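Local atomic coordinates of acyl-coenzyme A oxidase 3 (Yarrowia lipolytica, PDB entry 5YS9), a protein that uses FAD and molecular oxygen to oxidise acyl-CoA substrates to trans-2-enoyl-CoA, releasing hydrogen peroxide, in the peroxisomal beta-oxidation of fatty acids. Residues 22-27 with 652-657; 227-232 with 274-279; 320-325 with 632-637. All coordinates share one frame; numbering follows the deposited sequence.

Contact 1 (22-27 with 652-657)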
loop_
_atom_site.group_PDB
_atom_site.type_symbol
_atom_site.label_atom_id
_atom_site.label_comp_id
_atom_site.label_asym_id
_atom_site.label_seq_id
_atom_site.Cartn_x
_atom_site.Cartn_y
_atom_site.Cartn_z
ATOM N N GLU A 22 -31.484 2.170 -7.368
ATOM C CA GLU A 22 -31.039 1.522 -8.591
ATOM C C GLU A 22 -30.091 0.334 -8.458
ATOM O O GLU A 22 -30.198 -0.610 -9.207
ATOM C CB GLU A 22 -30.492 2.520 -9.600
ATOM C CG GLU A 22 -30.741 2.076 -11.018
ATOM C CD GLU A 22 -29.539 2.203 -11.905
ATOM O OE1 GLU A 22 -28.761 3.138 -11.724
ATOM O OE2 GLU A 22 -29.381 1.368 -12.792
ATOM N N PRO A 23 -29.141 0.396 -7.541
ATOM C CA PRO A 23 -28.081 -0.650 -7.496
ATOM C C PRO A 23 -28.483 -2.152 -7.597
ATOM O O PRO A 23 -27.946 -2.860 -8.462
ATOM C CB PRO A 23 -27.359 -0.362 -6.183
ATOM C CG PRO A 23 -27.524 1.128 -6.012
ATOM C CD PRO A 23 -28.930 1.419 -6.497
ATOM N N PRO A 24 -29.445 -2.634 -6.768
ATOM C CA PRO A 24 -29.814 -4.056 -6.945
ATOM C C PRO A 24 -30.341 -4.392 -8.340
ATOM O O PRO A 24 -30.114 -5.493 -8.823
ATOM C CB PRO A 24 -30.896 -4.292 -5.888
ATOM C CG PRO A 24 -31.467 -2.958 -5.627
ATOM C CD PRO A 24 -30.316 -1.969 -5.774
ATOM N N LYS A 25 -31.022 -3.461 -8.980
ATOM C CA LYS A 25 -31.502 -3.673 -10.332
ATOM C C LYS A 25 -30.331 -3.704 -11.337
ATOM O O LYS A 25 -30.270 -4.595 -12.187
ATOM C CB LYS A 25 -32.551 -2.613 -10.696
ATOM C CG LYS A 25 -33.308 -2.855 -11.981
ATOM C CD LYS A 25 -34.292 -4.023 -11.908
ATOM C CE LYS A 25 -34.901 -4.262 -13.303
ATOM N NZ LYS A 25 -35.944 -5.327 -13.341
ATOM N N ALA A 26 -29.399 -2.772 -11.238
ATOM C CA ALA A 26 -28.202 -2.814 -12.096
ATOM C C ALA A 26 -27.434 -4.132 -11.979
ATOM O O ALA A 26 -27.130 -4.784 -12.986
ATOM C CB ALA A 26 -27.285 -1.631 -11.804
ATOM N N LEU A 27 -27.155 -4.563 -10.749
ATOM C CA LEU A 27 -26.386 -5.794 -10.586
ATOM C C LEU A 27 -27.143 -7.042 -11.087
ATOM O O LEU A 27 -26.546 -7.957 -11.639
ATOM C CB LEU A 27 -25.886 -5.943 -9.158
ATOM C CG LEU A 27 -24.871 -7.075 -8.923
ATOM C CD1 LEU A 27 -23.630 -6.902 -9.784
ATOM C CD2 LEU A 27 -24.472 -7.115 -7.462
ATOM N N ASP A 652 -26.381 -9.141 -3.380
ATOM C CA ASP A 652 -27.545 -8.514 -3.975
ATOM C C ASP A 652 -27.299 -7.161 -4.628
ATOM O O ASP A 652 -28.091 -6.706 -5.424
ATOM C CB ASP A 652 -28.764 -8.543 -3.048
ATOM C CG ASP A 652 -28.751 -7.472 -2.005
ATOM O OD1 ASP A 652 -27.738 -6.813 -1.806
ATOM O OD2 ASP A 652 -29.779 -7.289 -1.367
ATOM N N GLY A 653 -26.193 -6.527 -4.288
ATOM C CA GLY A 653 -25.827 -5.291 -4.928
ATOM C C GLY A 653 -26.473 -4.044 -4.394
ATOM O O GLY A 653 -26.367 -3.009 -4.998
ATOM N N ASP A 654 -27.141 -4.135 -3.261
ATOM C CA ASP A 654 -27.788 -2.979 -2.677
ATOM C C ASP A 654 -26.787 -2.164 -1.870
ATOM O O ASP A 654 -26.870 -2.069 -0.673
ATOM C CB ASP A 654 -28.916 -3.451 -1.778
ATOM C CG ASP A 654 -30.125 -2.574 -1.849
ATOM O OD1 ASP A 654 -30.031 -1.458 -2.354
ATOM O OD2 ASP A 654 -31.178 -3.000 -1.374
ATOM N N VAL A 655 -25.865 -1.541 -2.575
ATOM C CA VAL A 655 -24.637 -1.019 -2.024
ATOM C C VAL A 655 -24.841 0.064 -0.950
ATOM O O VAL A 655 -24.312 -0.036 0.134
ATOM C CB VAL A 655 -23.797 -0.499 -3.223
ATOM C CG1 VAL A 655 -22.832 0.622 -2.887
ATOM C CG2 VAL A 655 -23.084 -1.634 -3.910
ATOM N N TYR A 656 -25.679 1.036 -1.239
ATOM C CA TYR A 656 -25.997 2.130 -0.332
ATOM C C TYR A 656 -26.879 1.736 0.841
ATOM O O TYR A 656 -26.672 2.194 1.945
ATOM C CB TYR A 656 -26.628 3.268 -1.121
ATOM C CG TYR A 656 -25.733 3.705 -2.248
ATOM C CD1 TYR A 656 -24.399 4.076 -2.009
ATOM C CD2 TYR A 656 -26.201 3.743 -3.558
ATOM C CE1 TYR A 656 -23.571 4.487 -3.044
ATOM C CE2 TYR A 656 -25.378 4.147 -4.609
ATOM C CZ TYR A 656 -24.070 4.511 -4.361
ATOM O OH TYR A 656 -23.283 4.898 -5.406
ATOM N N LYS A 657 -27.834 0.859 0.621
ATOM C CA LYS A 657 -28.698 0.410 1.702
ATOM C C LYS A 657 -27.893 -0.354 2.766
ATOM O O LYS A 657 -28.038 -0.091 3.940
ATOM C CB LYS A 657 -29.807 -0.446 1.140
ATOM C CG LYS A 657 -30.892 -0.818 2.128
ATOM C CD LYS A 657 -32.072 -1.444 1.402
ATOM C CE LYS A 657 -33.394 -0.979 1.987
ATOM N NZ LYS A 657 -34.500 -1.728 1.339
HETATM O O HOH W 1 -29.560 -7.668 -7.293
#
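Residues 23-27, on helix 23-31, rest on the bend that leads into helix 655-666, the backbones coming closest at Pro24 and Gly653, whose CA atoms are 4.6 Å apart. No direct hydrogen bond joins the segments; one water does, donating to Pro24 O and Asp652 O, and Pro24 CA adds a C-H...O contact to Asp652 O at 3.5 Å. Pro23 presents CB to Gly653 O, 3.1 Å away, and turns CG to Tyr656 CD2 at 3.8 Å, crossing the tyrosine at about a right angle. Beside it, Pro24 lays CD 3.5 Å from Asp654 OD1. An alanine in place of Pro24 would lack CG and CD and would probably leave the Asp654 carboxylate less closely packed. Leu27, with CG anti to the backbone N (chi1 -170°), sends CD2 to within 3.4 Å of Gly653 CA. A beta carbon at Gly653 would collide with that methyl, and the residue's positive phi (83°) would also press it against the preceding carbonyl. Asp652 OD1 accepts from Asp654 N at 3.1 Å, from above the carboxylate plane, and has a second partner in His658 NE2. The result is an Asx turn ahead of a helix whose Tyr656 side chain is about 7 Å from a bound FAD and hydrogen-bonds through OH to Arg331 of the FAD pocket.

Contact 2 (227-232 with 274-279)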
loop_
_atom_site.group_PDB
_atom_site.type_symbol
_atom_site.label_atom_id
_atom_site.label_comp_id
_atom_site.label_asym_id
_atom_site.label_seq_id
_atom_site.Cartn_x
_atom_site.Cartn_y
_atom_site.Cartn_z
ATOM N N LYS A 227 20.707 -25.145 15.098
ATOM C CA LYS A 227 19.790 -26.287 15.207
ATOM C C LYS A 227 18.653 -25.860 16.080
ATOM O O LYS A 227 18.602 -24.723 16.521
ATOM C CB LYS A 227 20.477 -27.506 15.865
ATOM C CG LYS A 227 21.869 -27.858 15.358
ATOM C CD LYS A 227 21.867 -28.241 13.890
ATOM C CE LYS A 227 23.287 -28.169 13.358
ATOM N NZ LYS A 227 23.353 -28.455 11.906
ATOM N N ILE A 228 17.802 -26.814 16.412
ATOM C CA ILE A 228 16.513 -26.562 17.001
ATOM C C ILE A 228 16.436 -27.310 18.320
ATOM O O ILE A 228 16.670 -28.531 18.349
ATOM C CB ILE A 228 15.353 -27.035 16.072
ATOM C CG1 ILE A 228 15.580 -26.597 14.631
ATOM C CG2 ILE A 228 14.044 -26.463 16.554
ATOM C CD1 ILE A 228 14.460 -26.974 13.657
ATOM N N PHE A 229 16.049 -26.580 19.384
ATOM C CA PHE A 229 15.959 -27.118 20.771
ATOM C C PHE A 229 14.598 -26.755 21.371
ATOM O O PHE A 229 14.115 -25.609 21.201
ATOM C CB PHE A 229 17.088 -26.538 21.674
ATOM C CG PHE A 229 18.468 -26.696 21.092
ATOM C CD1 PHE A 229 18.918 -25.840 20.088
ATOM C CD2 PHE A 229 19.319 -27.719 21.524
ATOM C CE1 PHE A 229 20.173 -25.995 19.515
ATOM C CE2 PHE A 229 20.595 -27.871 20.967
ATOM C CZ PHE A 229 21.016 -27.011 19.957
ATOM N N VAL A 230 13.982 -27.691 22.097
ATOM C CA VAL A 230 12.731 -27.386 22.794
ATOM C C VAL A 230 13.113 -26.781 24.130
ATOM O O VAL A 230 13.837 -27.401 24.906
ATOM C CB VAL A 230 11.802 -28.611 23.024
ATOM C CG1 VAL A 230 10.453 -28.139 23.545
ATOM C CG2 VAL A 230 11.585 -29.380 21.740
ATOM N N VAL A 231 12.615 -25.580 24.399
ATOM C CA VAL A 231 12.857 -24.931 25.679
ATOM C C VAL A 231 11.541 -24.583 26.273
ATOM O O VAL A 231 10.734 -23.872 25.672
ATOM C CB VAL A 231 13.649 -23.606 25.527
ATOM C CG1 VAL A 231 13.926 -22.997 26.914
ATOM C CG2 VAL A 231 14.914 -23.812 24.701
ATOM N N GLN A 232 11.335 -24.999 27.491
ATOM C CA GLN A 232 10.112 -24.649 28.178
ATOM C C GLN A 232 10.195 -23.193 28.635
ATOM O O GLN A 232 11.145 -22.818 29.322
ATOM C CB GLN A 232 9.914 -25.585 29.364
ATOM C CG GLN A 232 8.517 -25.512 29.934
ATOM C CD GLN A 232 8.281 -26.508 31.034
ATOM O OE1 GLN A 232 8.961 -27.563 31.137
ATOM N NE2 GLN A 232 7.324 -26.182 31.876
ATOM N N GLN A 274 18.381 -34.138 25.422
ATOM C CA GLN A 274 17.304 -34.783 24.686
ATOM C C GLN A 274 16.276 -33.773 24.112
ATOM O O GLN A 274 15.374 -34.159 23.335
ATOM C CB GLN A 274 16.600 -35.808 25.590
ATOM C CG GLN A 274 17.427 -37.028 25.971
ATOM C CD GLN A 274 18.363 -36.861 27.167
ATOM O OE1 GLN A 274 18.534 -35.770 27.738
ATOM N NE2 GLN A 274 18.997 -37.961 27.545
ATOM N N ASN A 275 16.401 -32.499 24.505
ATOM C CA ASN A 275 15.456 -31.490 24.072
ATOM C C ASN A 275 15.815 -30.977 22.722
ATOM O O ASN A 275 14.965 -30.410 22.062
ATOM C CB ASN A 275 15.367 -30.327 25.057
ATOM C CG ASN A 275 14.394 -30.575 26.192
ATOM O OD1 ASN A 275 13.881 -29.634 26.779
ATOM N ND2 ASN A 275 14.132 -31.822 26.505
ATOM N N MET A 276 17.075 -31.138 22.332
ATOM C CA MET A 276 17.498 -30.890 20.963
ATOM C C MET A 276 16.812 -31.877 20.080
ATOM O O MET A 276 16.839 -33.067 20.365
ATOM C CB MET A 276 18.986 -31.097 20.801
ATOM C CG MET A 276 19.468 -30.956 19.356
ATOM S SD MET A 276 21.261 -31.181 19.245
ATOM C CE MET A 276 21.444 -31.281 17.455
ATOM N N LEU A 277 16.240 -31.399 18.987
ATOM C CA LEU A 277 15.551 -32.295 18.046
ATOM C C LEU A 277 16.580 -32.969 17.126
ATOM O O LEU A 277 17.400 -32.298 16.538
ATOM C CB LEU A 277 14.487 -31.522 17.267
ATOM C CG LEU A 277 13.342 -30.952 18.118
ATOM C CD1 LEU A 277 12.493 -30.069 17.232
ATOM C CD2 LEU A 277 12.491 -32.023 18.778
ATOM N N MET A 278 16.557 -34.295 17.024
ATOM C CA MET A 278 17.727 -35.014 16.469
ATOM C C MET A 278 17.509 -35.959 15.294
ATOM O O MET A 278 18.360 -36.796 15.035
ATOM C CB MET A 278 18.499 -35.749 17.584
ATOM C CG MET A 278 19.321 -34.849 18.510
ATOM S SD MET A 278 20.243 -35.878 19.682
ATOM C CE MET A 278 20.545 -34.820 21.102
ATOM N N LYS A 279 16.424 -35.792 14.548
ATOM C CA LYS A 279 16.209 -36.558 13.303
ATOM C C LYS A 279 17.390 -36.445 12.319
ATOM O O LYS A 279 17.823 -37.444 11.760
ATOM C CB LYS A 279 14.896 -36.120 12.617
ATOM C CG LYS A 279 14.562 -36.845 11.311
ATOM C CD LYS A 279 13.071 -36.851 10.988
ATOM C CE LYS A 279 12.841 -37.187 9.518
ATOM N NZ LYS A 279 11.643 -38.050 9.280
HETATM O O HOH W 2 18.105 -29.740 15.352
#
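Met276 lies fully extended (chi1 175°, chi2 179°) alongside Phe229, the two side chains pointing the same way. Its CB sits 3.5 Å from Phe229 CD2, and SD is 4.8 Å from the ring centroid in an oblique Met-aromatic contact; at the far tip CE reaches Lys227 CG. Phe229 has CG beside its own backbone N (chi1 -52°), and Phe187 meets its ring edge-to-face. The backbones form a single antiparallel bridge, with Phe229 and Met276 as the non-hydrogen-bonded pair. Leu277 N donates almost straight to Ile228 O at 3.0 Å, in the carbonyl plane, whereas Val230 N meets Asn275 O at 2.9 Å from above the plane of the Asn275 carbonyl. The loop 274-279 thus adds to strand 222-232, whose other edge pairs with strand 210-219, in the middle beta domain of the acyl-CoA dehydrogenase type. Leu277, its CG anti to the carbonyl carbon, splits its methyls between two strand residues: CD1 approaches Ile228 CG2 at 4.0 Å and CD2 approaches Val230 CG2 at 4.1 Å. Ile228 and Leu277 both also touch helix 116-136, so this cluster joins sheet to helix. Next to the bridge, a water accepts from Ile228 N and donates to Leu277 O.

Contact 3 (320-325 with 632-637); sequences FITIAL and GYTDAF
Apolar contact is spread over two places along helix 300-330. Leu325 CD1 meets the methyl CG2 of Thr634 at 3.7 Å, the two side chains crossing obliquely; with Thr634 OG1 in the crowded position between backbone N and carbonyl carbon (chi1 48°), CG2 falls anti to the carbonyl carbon and meets Leu325. One turn earlier Ile321 CG2, itself in the crowded position, reaches Phe637 CE2 at 4.0 Å. The helices come close at Thr322 and Thr634, whose CA atoms are 5.6 Å apart, a spacing suited to the short side chains of the two threonines. This helix-to-helix contact joins the C-alpha1 domain to the C-terminal helical domain of the acyl-CoA oxidase fold, with Leu355 and Leu359 of helix 349-385 packing on Leu325 and Ile321. Polar atoms contribute without any hydrogen bond between the segments. Thr322 OG1, beside its backbone N (chi1 -58°), lies at the edge of the Phe637 ring, near its plane and 3.2 Å from CD2, where the slightly positive ring hydrogens would probably suit an oxygen. That hydroxyl is bonded to Gln318 O in its own helix, just as Thr634 OG1 is to Val630 O, so both buried groups are satisfied locally. On one face of the Phe637 ring Tyr633 O stands 3.9 Å above the plane, offset toward the rim. Asp635, making little contact with 320-325, forms salt bridges with Arg326 and Arg31.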
loop_
_atom_site.group_PDB
_atom_site.type_symbol
_atom_site.label_atom_id
_atom_site.label_comp_id
_atom_site.label_asym_id
_atom_site.label_seq_id
_atom_site.Cartn_x
_atom_site.Cartn_y
_atom_site.Cartn_z
ATOM N N PHE A 320 -11.621 -8.817 -2.465
ATOM C CA PHE A 320 -11.524 -7.420 -2.827
ATOM C C PHE A 320 -11.811 -7.074 -4.272
ATOM O O PHE A 320 -12.426 -6.072 -4.561
ATOM C CB PHE A 320 -10.258 -6.826 -2.236
ATOM C CG PHE A 320 -10.251 -6.925 -0.752
ATOM C CD1 PHE A 320 -10.990 -6.048 -0.003
ATOM C CD2 PHE A 320 -9.621 -7.962 -0.122
ATOM C CE1 PHE A 320 -11.038 -6.160 1.358
ATOM C CE2 PHE A 320 -9.671 -8.088 1.238
ATOM C CZ PHE A 320 -10.384 -7.184 1.979
ATOM N N ILE A 321 -11.371 -7.926 -5.171
ATOM C CA ILE A 321 -11.716 -7.778 -6.559
ATOM C C ILE A 321 -13.212 -7.933 -6.736
ATOM O O ILE A 321 -13.800 -7.265 -7.553
ATOM C CB ILE A 321 -10.895 -8.694 -7.486
ATOM C CG1 ILE A 321 -10.934 -8.167 -8.907
ATOM C CG2 ILE A 321 -11.424 -10.106 -7.487
ATOM C CD1 ILE A 321 -10.245 -6.850 -9.107
ATOM N N THR A 322 -13.820 -8.841 -5.992
ATOM C CA THR A 322 -15.263 -8.936 -6.002
ATOM C C THR A 322 -15.958 -7.710 -5.428
ATOM O O THR A 322 -16.890 -7.210 -6.013
ATOM C CB THR A 322 -15.773 -10.208 -5.316
ATOM O OG1 THR A 322 -15.215 -11.345 -5.952
ATOM C CG2 THR A 322 -17.246 -10.303 -5.428
ATOM N N ILE A 323 -15.476 -7.197 -4.309
ATOM C CA ILE A 323 -16.025 -5.931 -3.743
ATOM C C ILE A 323 -15.973 -4.792 -4.772
ATOM O O ILE A 323 -17.024 -4.134 -5.054
ATOM C CB ILE A 323 -15.308 -5.522 -2.440
ATOM C CG1 ILE A 323 -15.706 -6.491 -1.319
ATOM C CG2 ILE A 323 -15.638 -4.079 -2.049
ATOM C CD1 ILE A 323 -14.706 -6.478 -0.173
ATOM N N ALA A 324 -14.786 -4.581 -5.351
ATOM C CA ALA A 324 -14.602 -3.430 -6.291
ATOM C C ALA A 324 -15.439 -3.541 -7.529
ATOM O O ALA A 324 -15.970 -2.527 -7.970
ATOM C CB ALA A 324 -13.157 -3.244 -6.690
ATOM N N LEU A 325 -15.552 -4.758 -8.079
ATOM C CA LEU A 325 -16.303 -4.995 -9.329
ATOM C C LEU A 325 -17.817 -4.856 -9.181
ATOM O O LEU A 325 -18.482 -4.296 -10.057
ATOM C CB LEU A 325 -15.944 -6.357 -9.935
ATOM C CG LEU A 325 -14.585 -6.333 -10.649
ATOM C CD1 LEU A 325 -14.098 -7.699 -11.109
ATOM C CD2 LEU A 325 -14.597 -5.367 -11.832
ATOM N N GLY A 632 -20.439 -13.137 -13.765
ATOM C CA GLY A 632 -20.109 -14.546 -13.748
ATOM C C GLY A 632 -18.736 -14.897 -13.211
ATOM O O GLY A 632 -18.599 -15.778 -12.390
ATOM N N TYR A 633 -17.718 -14.171 -13.640
ATOM C CA TYR A 633 -16.378 -14.417 -13.143
ATOM C C TYR A 633 -16.279 -14.236 -11.605
ATOM O O TYR A 633 -15.590 -15.010 -10.936
ATOM C CB TYR A 633 -15.405 -13.464 -13.805
ATOM C CG TYR A 633 -15.148 -13.664 -15.285
ATOM C CD1 TYR A 633 -14.602 -14.847 -15.759
ATOM C CD2 TYR A 633 -15.359 -12.630 -16.195
ATOM C CE1 TYR A 633 -14.303 -15.024 -17.108
ATOM C CE2 TYR A 633 -15.057 -12.791 -17.527
ATOM C CZ TYR A 633 -14.537 -14.005 -17.973
ATOM O OH TYR A 633 -14.233 -14.180 -19.281
ATOM N N THR A 634 -16.961 -13.215 -11.070
ATOM C CA THR A 634 -16.878 -12.860 -9.633
ATOM C C THR A 634 -17.784 -13.728 -8.776
ATOM O O THR A 634 -17.383 -14.144 -7.681
ATOM C CB THR A 634 -17.201 -11.394 -9.394
ATOM O OG1 THR A 634 -18.393 -11.071 -10.101
ATOM C CG2 THR A 634 -16.120 -10.548 -9.927
ATOM N N ASP A 635 -18.984 -14.024 -9.280
ATOM C CA ASP A 635 -19.882 -14.967 -8.589
ATOM C C ASP A 635 -19.308 -16.348 -8.566
ATOM O O ASP A 635 -19.655 -17.089 -7.643
ATOM C CB ASP A 635 -21.276 -15.054 -9.217
ATOM C CG ASP A 635 -22.150 -13.843 -8.904
ATOM O OD1 ASP A 635 -21.854 -13.034 -7.974
ATOM O OD2 ASP A 635 -23.159 -13.710 -9.607
ATOM N N ALA A 636 -18.444 -16.687 -9.550
ATOM C CA ALA A 636 -17.746 -17.991 -9.561
ATOM C C ALA A 636 -16.894 -18.324 -8.318
ATOM O O ALA A 636 -16.710 -19.538 -7.994
ATOM C CB ALA A 636 -16.911 -18.158 -10.811
ATOM N N PHE A 637 -16.409 -17.286 -7.611
ATOM C CA PHE A 637 -15.661 -17.502 -6.353
ATOM C C PHE A 637 -16.530 -18.089 -5.234
ATOM O O PHE A 637 -16.009 -18.683 -4.316
ATOM C CB PHE A 637 -15.060 -16.228 -5.841
ATOM C CG PHE A 637 -14.136 -15.533 -6.801
ATOM C CD1 PHE A 637 -13.007 -16.174 -7.313
ATOM C CD2 PHE A 637 -14.335 -14.187 -7.114
ATOM C CE1 PHE A 637 -12.131 -15.480 -8.173
ATOM C CE2 PHE A 637 -13.457 -13.487 -7.952
ATOM C CZ PHE A 637 -12.363 -14.136 -8.495
#

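How the contacts relate
From the N terminus, residues 22-27 open contact 1, the widest closure, which is completed only at 652-657 and encloses the other two. Within that span the chain builds the beta domain, where contact 2 closes a short loop between 227-232 and 274-279 before contact 3 begins. Contact 3 then links 320-325 to 632-637, joining two helical domains. Contacts 1 and 3 lie on the same side of the chain's centre, their centres about 15 Å apart. Helix 300-330 relates them, carrying 320-325 and touching Pro23 and Leu27 through Val330, and helix 23-31 also reaches the 632-637 region. Contact 2 stands apart, about 58 Å from contact 1 between centres.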